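PDB 5AZ0: uncharacterized protein from Bombyx mori, which is an aldo-keto reductase, AKR2E5, which as a member of that family probably reduces carbonyl compounds to alcohols with a nicotinamide cofactor. Local coordinates for residues 208-213 with 270-275. Numbering follows the deposited sequence.
Sequences DLVDYC and RGIVSI. With ACT (acetate ion), chain J.
V210 of helix 207-215 packs against R270 and I272 where the chain leaves helix 259-269 for strand 273-274, the last strand of the (beta/alpha)8 TIM barrel of the aldo-keto reductases. At the start of the segment, in the first turn of its helix, D208 still has a backbone N-H to offer, and an acetate, probably from the crystallisation liquor, takes it, with D208 N 2.8 Å from acetate O and an N-H...O angle of 163°. L209 turns its branched chain to the barrel wall, against N196 and I198 of strand 195-199, a buried place that suits a large apolar side chain. V210 carries the direct packing. Its CB meets the guanidinium obliquely, 3.7 Å from R270 NH2, while CG1 makes the apolar contact with I272 CD1 at 4.0 Å, the two side chains crossing at about a right angle. With CG1 anti to the backbone N (chi1 169°), the branches spread so that both methyls reach the same pair of neighbours, which suits a beta-branched residue on a buried helix face. Cut back to alanine, this position would lose both methyls, which would probably open a gap beside I272 CD1 and leave the end of R270 held mainly by its polar partners. One residue on, D211 suits the exposed flank: its OD1 accepts a bond from a water, at 2.7 Å, and that water accepts one from R270 NH2, linking the opposite charges across a 5.3 Å separation between OD1 and NH2. The arginine reaches this place because its chain bends at chi3 (52°), and its NH1 is bonded to the carbonyl O of S205. G271 follows with positive phi in a Schellman motif that ends helix 259-269, a conformation that favours glycine. Beyond this turn I272 sets its CD1 over the centre of one face of the guanidinium, 3.7 Å from its plane.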
loop_
_atom_site.group_PDB
_atom_site.type_symbol
_atom_site.label_atom_id
_atom_site.label_comp_id
_atom_site.label_asym_id
_atom_site.label_seq_id
_atom_site.Cartn_x
_atom_site.Cartn_y
_atom_site.Cartn_z
ATOM N N ASP A 208 13.863 -11.757 0.014
ATOM C CA ASP A 208 14.078 -12.243 -1.368
ATOM C C ASP A 208 13.152 -11.503 -2.337
ATOM O O ASP A 208 13.567 -11.141 -3.423
ATOM C CB ASP A 208 13.816 -13.769 -1.508
ATOM C CG ASP A 208 14.920 -14.631 -0.849
ATOM O OD1 ASP A 208 15.931 -14.097 -0.425
ATOM O OD2 ASP A 208 14.717 -15.846 -0.690
ATOM N N LEU A 209 11.880 -11.367 -1.954
ATOM C CA LEU A 209 10.908 -10.645 -2.832
ATOM C C LEU A 209 11.333 -9.151 -3.041
ATOM O O LEU A 209 11.458 -8.691 -4.167
ATOM C CB LEU A 209 9.492 -10.804 -2.296
ATOM C CG LEU A 209 8.314 -10.108 -3.064
ATOM C CD1 LEU A 209 8.340 -10.467 -4.525
ATOM C CD2 LEU A 209 6.981 -10.430 -2.344
ATOM N N VAL A 210 11.776 -8.506 -1.981
ATOM C CA VAL A 210 12.234 -7.114 -2.093
ATOM C C VAL A 210 13.453 -7.016 -2.993
ATOM O O VAL A 210 13.514 -6.171 -3.868
ATOM C CB VAL A 210 12.495 -6.528 -0.700
ATOM C CG1 VAL A 210 13.223 -5.178 -0.749
ATOM C CG2 VAL A 210 11.186 -6.390 0.055
ATOM N N ASP A 211 14.423 -7.907 -2.794
ATOM C CA ASP A 211 15.638 -7.892 -3.572
ATOM C C ASP A 211 15.330 -8.149 -5.014
ATOM O O ASP A 211 15.870 -7.510 -5.881
ATOM C CB ASP A 211 16.659 -8.969 -3.049
ATOM C CG ASP A 211 17.280 -8.608 -1.692
ATOM O OD1 ASP A 211 17.174 -7.450 -1.201
ATOM O OD2 ASP A 211 17.843 -9.510 -1.072
ATOM N N TYR A 212 14.467 -9.112 -5.267
ATOM C CA TYR A 212 14.093 -9.398 -6.660
ATOM C C TYR A 212 13.440 -8.157 -7.333
ATOM O O TYR A 212 13.752 -7.769 -8.497
ATOM C CB TYR A 212 13.123 -10.610 -6.734
ATOM C CG TYR A 212 12.786 -10.942 -8.173
ATOM C CD1 TYR A 212 13.722 -11.597 -9.004
ATOM C CD2 TYR A 212 11.609 -10.556 -8.735
ATOM C CE1 TYR A 212 13.428 -11.870 -10.334
ATOM C CE2 TYR A 212 11.322 -10.781 -10.071
ATOM C CZ TYR A 212 12.220 -11.433 -10.862
ATOM O OH TYR A 212 11.879 -11.641 -12.182
ATOM N N CYS A 213 12.516 -7.544 -6.622
ATOM C CA CYS A 213 11.840 -6.298 -7.179
ATOM C C CYS A 213 12.834 -5.200 -7.471
ATOM O O CYS A 213 12.867 -4.658 -8.582
ATOM C CB CYS A 213 10.699 -5.829 -6.242
ATOM S SG CYS A 213 9.224 -6.972 -6.249
ATOM N N ARG A 270 15.836 0.588 3.851
ATOM C CA ARG A 270 15.779 -0.494 2.852
ATOM C C ARG A 270 15.356 -0.047 1.449
ATOM O O ARG A 270 15.330 -0.880 0.525
ATOM C CB ARG A 270 14.885 -1.631 3.313
ATOM C CG ARG A 270 15.207 -2.190 4.692
ATOM C CD ARG A 270 14.385 -3.462 4.991
ATOM N NE ARG A 270 14.504 -4.475 3.922
ATOM C CZ ARG A 270 13.627 -5.456 3.738
ATOM N NH1 ARG A 270 12.569 -5.585 4.527
ATOM N NH2 ARG A 270 13.771 -6.281 2.719
ATOM N N GLY A 271 15.073 1.246 1.246
ATOM C CA GLY A 271 14.546 1.727 -0.042
ATOM C C GLY A 271 13.075 1.356 -0.294
ATOM O O GLY A 271 12.633 1.281 -1.433
ATOM N N ILE A 272 12.324 1.156 0.773
ATOM C CA ILE A 272 10.942 0.749 0.710
ATOM C C ILE A 272 10.044 1.941 1.106
ATOM O O ILE A 272 10.322 2.595 2.106
ATOM C CB ILE A 272 10.707 -0.429 1.685
ATOM C CG1 ILE A 272 11.506 -1.627 1.167
ATOM C CG2 ILE A 272 9.244 -0.780 1.749
ATOM C CD1 ILE A 272 11.488 -2.876 2.057
ATOM N N VAL A 273 8.981 2.177 0.292
ATOM C CA VAL A 273 7.978 3.186 0.509
ATOM C C VAL A 273 7.061 2.608 1.571
ATOM O O VAL A 273 6.721 1.463 1.477
ATOM C CB VAL A 273 7.163 3.470 -0.798
ATOM C CG1 VAL A 273 5.994 4.400 -0.512
ATOM C CG2 VAL A 273 8.061 3.976 -1.954
ATOM N N SER A 274 6.690 3.384 2.595
ATOM C CA SER A 274 5.718 2.973 3.624
ATOM C C SER A 274 4.384 3.701 3.497
ATOM O O SER A 274 4.370 4.910 3.246
ATOM C CB SER A 274 6.249 3.294 4.999
ATOM O OG SER A 274 7.231 2.305 5.297
ATOM N N ILE A 275 3.310 2.967 3.764
ATOM C CA ILE A 275 1.942 3.443 3.824
ATOM C C ILE A 275 1.347 3.105 5.197
ATOM O O ILE A 275 0.454 2.258 5.340
ATOM C CB ILE A 275 0.983 2.774 2.801
ATOM C CG1 ILE A 275 1.536 2.729 1.388
ATOM C CG2 ILE A 275 -0.377 3.503 2.798
ATOM C CD1 ILE A 275 1.952 4.024 0.797
HETATM C C ACT J . 12.534 -13.597 2.885
HETATM O O ACT J . 13.227 -13.741 1.877
HETATM O OXT ACT J . 11.323 -13.547 2.712
HETATM C CH3 ACT J . 13.079 -13.399 4.283
HETATM O O HOH W 1 16.054 -6.777 1.138
#